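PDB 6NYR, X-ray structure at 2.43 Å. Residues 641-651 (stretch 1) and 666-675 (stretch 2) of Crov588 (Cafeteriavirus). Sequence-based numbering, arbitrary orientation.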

# COMPACT_ATOMS: atom_id res chain seq x y z
N THR A 641 -21.52 35.48 7.95
CA THR A 641 -22.41 35.79 9.05
C THR A 641 -23.20 34.53 9.40
O THR A 641 -23.34 33.61 8.58
CB THR A 641 -23.37 36.93 8.70
OG1 THR A 641 -24.22 36.53 7.62
CG2 THR A 641 -22.58 38.17 8.29
N GLU A 642 -23.72 34.49 10.62
CA GLU A 642 -24.42 33.29 11.08
C GLU A 642 -25.73 33.10 10.33
O GLU A 642 -26.17 31.95 10.14
CB GLU A 642 -24.66 33.38 12.59
CG GLU A 642 -23.36 33.39 13.39
CD GLU A 642 -23.43 32.63 14.70
OE1 GLU A 642 -24.34 31.80 14.87
OE2 GLU A 642 -22.57 32.88 15.58
N ASN A 643 -26.36 34.18 9.88
CA ASN A 643 -27.62 34.11 9.15
C ASN A 643 -27.44 33.66 7.70
O ASN A 643 -28.44 33.54 6.98
CB ASN A 643 -28.33 35.46 9.18
CG ASN A 643 -27.49 36.58 8.59
OD1 ASN A 643 -26.41 36.35 8.04
ND2 ASN A 643 -27.97 37.81 8.71
N VAL A 644 -26.21 33.42 7.26
CA VAL A 644 -25.91 33.04 5.89
C VAL A 644 -25.64 31.55 5.83
O VAL A 644 -25.82 30.91 4.78
CB VAL A 644 -24.71 33.85 5.36
CG1 VAL A 644 -23.97 33.10 4.28
CG2 VAL A 644 -25.18 35.22 4.85
N LEU A 645 -25.18 30.98 6.92
CA LEU A 645 -24.85 29.56 6.98
C LEU A 645 -26.09 28.74 7.31
O LEU A 645 -26.86 29.12 8.20
CB LEU A 645 -23.78 29.31 8.03
CG LEU A 645 -22.44 30.01 7.78
CD1 LEU A 645 -21.55 29.92 9.01
CD2 LEU A 645 -21.74 29.41 6.58
N PRO A 646 -26.35 27.64 6.60
CA PRO A 646 -27.52 26.82 6.93
C PRO A 646 -27.35 26.09 8.26
O PRO A 646 -26.24 25.76 8.68
CB PRO A 646 -27.61 25.83 5.76
CG PRO A 646 -26.21 25.76 5.22
CD PRO A 646 -25.64 27.15 5.40
N ASP A 647 -28.48 25.85 8.92
CA ASP A 647 -28.48 25.23 10.23
C ASP A 647 -27.97 23.80 10.19
O ASP A 647 -27.53 23.28 11.23
CB ASP A 647 -29.90 25.26 10.81
CG ASP A 647 -30.38 26.67 11.09
OD1 ASP A 647 -29.55 27.52 11.48
OD2 ASP A 647 -31.59 26.93 10.89
N THR A 648 -28.01 23.14 9.03
CA THR A 648 -27.52 21.78 8.93
C THR A 648 -26.01 21.68 8.99
O THR A 648 -25.48 20.58 9.18
CB THR A 648 -28.01 21.13 7.62
OG1 THR A 648 -27.83 22.06 6.54
CG2 THR A 648 -29.47 20.72 7.73
N LEU A 649 -25.29 22.80 8.85
CA LEU A 649 -23.85 22.73 8.67
C LEU A 649 -23.18 21.99 9.82
O LEU A 649 -23.48 22.23 11.00
CB LEU A 649 -23.25 24.13 8.54
CG LEU A 649 -21.76 24.12 8.18
CD1 LEU A 649 -21.56 23.54 6.78
CD2 LEU A 649 -21.12 25.49 8.29
N LYS A 650 -22.26 21.10 9.47
CA LYS A 650 -21.47 20.34 10.43
C LYS A 650 -20.00 20.71 10.42
O LYS A 650 -19.38 20.76 11.49
CB LYS A 650 -21.62 18.84 10.15
CG LYS A 650 -23.03 18.31 10.36
CD LYS A 650 -23.11 16.80 10.15
CE LYS A 650 -24.54 16.28 10.27
NZ LYS A 650 -25.05 16.46 11.67
N VAL A 651 -19.42 20.99 9.26
CA VAL A 651 -17.99 21.26 9.15
C VAL A 651 -17.76 22.41 8.17
O VAL A 651 -18.23 22.36 7.03
CB VAL A 651 -17.21 20.01 8.69
CG1 VAL A 651 -15.75 20.35 8.45
CG2 VAL A 651 -17.34 18.90 9.72
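Stretch 2, residues 666-675: IDTSKIKFKI

A single backbone hydrogen bond joins these two stretches, although together they bury 486 Å² of surface; much of the remaining contact centres on the ring of Phe 673, with Glu 642 and the Val 651-Lys 674 pair adding to it. It illustrates a general principle: two largely irregular segments can run side by side with very little sheet between them, with side-chain packing accounting for much of the contact.

Stretch 2 follows stretch 1 in the same direction, Ile 666 lying nearest Thr 641 (CA to CA 6.3 Å) and Lys 674 nearest Val 651 (CA to CA 4.8 Å). Only at this second end does a parallel bridge form, pairing Val 651 with Lys 674. The amide N of Lys 674 donates to the carbonyl O of Lys 650 at 2.8 Å, in a nearly straight hydrogen bond with an angle of 166° at the hydrogen. Beside it, CA of Val 651 approaches O of Lys 674 at 3.2 Å, a CA-H...O contact of the kind common between adjacent strands. The side chains of Val 651 and Lys 674 share one face of the sheet, with Val 651 CG2 4.0 Å from Lys 674 CD.

Just before the bridge, Phe 673 points toward stretch 1 with chi1 in p. Leu 649, which closes a type I turn begun at Pro 646, lays its CD2 over one face of the ring, 4.0 Å from the centroid of Phe 673, in a CH-pi contact. Leu 645 CD1 meets Phe 673 CZ at 3.8 Å and reaches Ile 666 CD1 at 4.5 Å, linking the ring to the start of stretch 2. Between Ile 666 and Phe 673 the chain makes another type I turn, Asp 667 to Lys 670. Near it, Glu 642 OE2 lies 3.9 Å from Ile 671 CG2.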

# COMPACT_ATOMS: atom_id res chain seq x y z
N ILE A 666 -18.68 36.11 13.95
CA ILE A 666 -19.12 34.77 14.33
C ILE A 666 -18.50 34.43 15.68
O ILE A 666 -17.28 34.30 15.79
CB ILE A 666 -18.74 33.71 13.29
CG1 ILE A 666 -19.55 33.91 12.01
CG2 ILE A 666 -18.95 32.31 13.84
CD1 ILE A 666 -19.03 33.12 10.83
N ASP A 667 -19.34 34.28 16.70
CA ASP A 667 -18.89 33.81 18.01
C ASP A 667 -18.55 32.33 17.87
O ASP A 667 -19.44 31.47 17.90
CB ASP A 667 -19.96 34.04 19.06
CG ASP A 667 -19.38 34.12 20.47
OD1 ASP A 667 -18.27 33.59 20.69
OD2 ASP A 667 -20.04 34.70 21.36
N THR A 668 -17.26 32.01 17.72
CA THR A 668 -16.84 30.62 17.61
C THR A 668 -17.25 29.80 18.83
O THR A 668 -17.22 28.57 18.77
CB THR A 668 -15.32 30.54 17.42
OG1 THR A 668 -14.66 31.01 18.60
CG2 THR A 668 -14.88 31.37 16.22
N SER A 669 -17.61 30.46 19.93
CA SER A 669 -17.96 29.78 21.17
C SER A 669 -19.45 29.51 21.30
O SER A 669 -19.90 29.07 22.36
CB SER A 669 -17.49 30.61 22.37
OG SER A 669 -18.48 31.55 22.76
N LYS A 670 -20.23 29.76 20.24
CA LYS A 670 -21.67 29.55 20.29
C LYS A 670 -22.20 28.85 19.03
O LYS A 670 -23.42 28.72 18.89
CB LYS A 670 -22.41 30.87 20.48
CG LYS A 670 -22.17 31.55 21.82
CD LYS A 670 -22.83 32.92 21.86
CE LYS A 670 -22.53 33.64 23.17
NZ LYS A 670 -23.33 33.09 24.30
N ILE A 671 -21.31 28.42 18.12
CA ILE A 671 -21.77 27.78 16.90
C ILE A 671 -22.03 26.30 17.14
O ILE A 671 -21.52 25.69 18.08
CB ILE A 671 -20.74 27.99 15.77
CG1 ILE A 671 -19.37 27.45 16.18
CG2 ILE A 671 -20.65 29.46 15.39
CD1 ILE A 671 -18.30 27.59 15.11
N LYS A 672 -22.85 25.72 16.27
CA LYS A 672 -23.17 24.30 16.33
C LYS A 672 -22.28 23.45 15.42
O LYS A 672 -22.31 22.22 15.53
CB LYS A 672 -24.64 24.07 15.94
CG LYS A 672 -25.64 24.46 17.02
CD LYS A 672 -26.90 25.07 16.42
CE LYS A 672 -28.17 24.41 16.94
NZ LYS A 672 -28.27 24.42 18.43
N PHE A 673 -21.49 24.07 14.56
CA PHE A 673 -20.64 23.36 13.62
C PHE A 673 -19.18 23.43 14.05
O PHE A 673 -18.81 24.17 14.96
CB PHE A 673 -20.81 23.91 12.19
CG PHE A 673 -20.48 25.37 12.07
CD1 PHE A 673 -19.17 25.77 11.81
CD2 PHE A 673 -21.46 26.33 12.19
CE1 PHE A 673 -18.86 27.11 11.69
CE2 PHE A 673 -21.15 27.67 12.08
CZ PHE A 673 -19.86 28.06 11.83
N LYS A 674 -18.37 22.64 13.36
CA LYS A 674 -16.94 22.50 13.64
C LYS A 674 -16.15 23.16 12.53
O LYS A 674 -16.49 23.05 11.35
CB LYS A 674 -16.59 21.02 13.77
CG LYS A 674 -15.13 20.69 13.83
CD LYS A 674 -14.73 19.88 12.60
CE LYS A 674 -13.42 19.15 12.81
NZ LYS A 674 -13.63 17.91 13.62
N ILE A 675 -15.09 23.88 12.91
CA ILE A 675 -14.27 24.63 11.96
C ILE A 675 -12.95 23.91 11.79
O ILE A 675 -12.23 23.66 12.76
CB ILE A 675 -14.04 26.08 12.43
CG1 ILE A 675 -15.36 26.85 12.45
CG2 ILE A 675 -13.04 26.77 11.53
CD1 ILE A 675 -15.32 28.10 13.31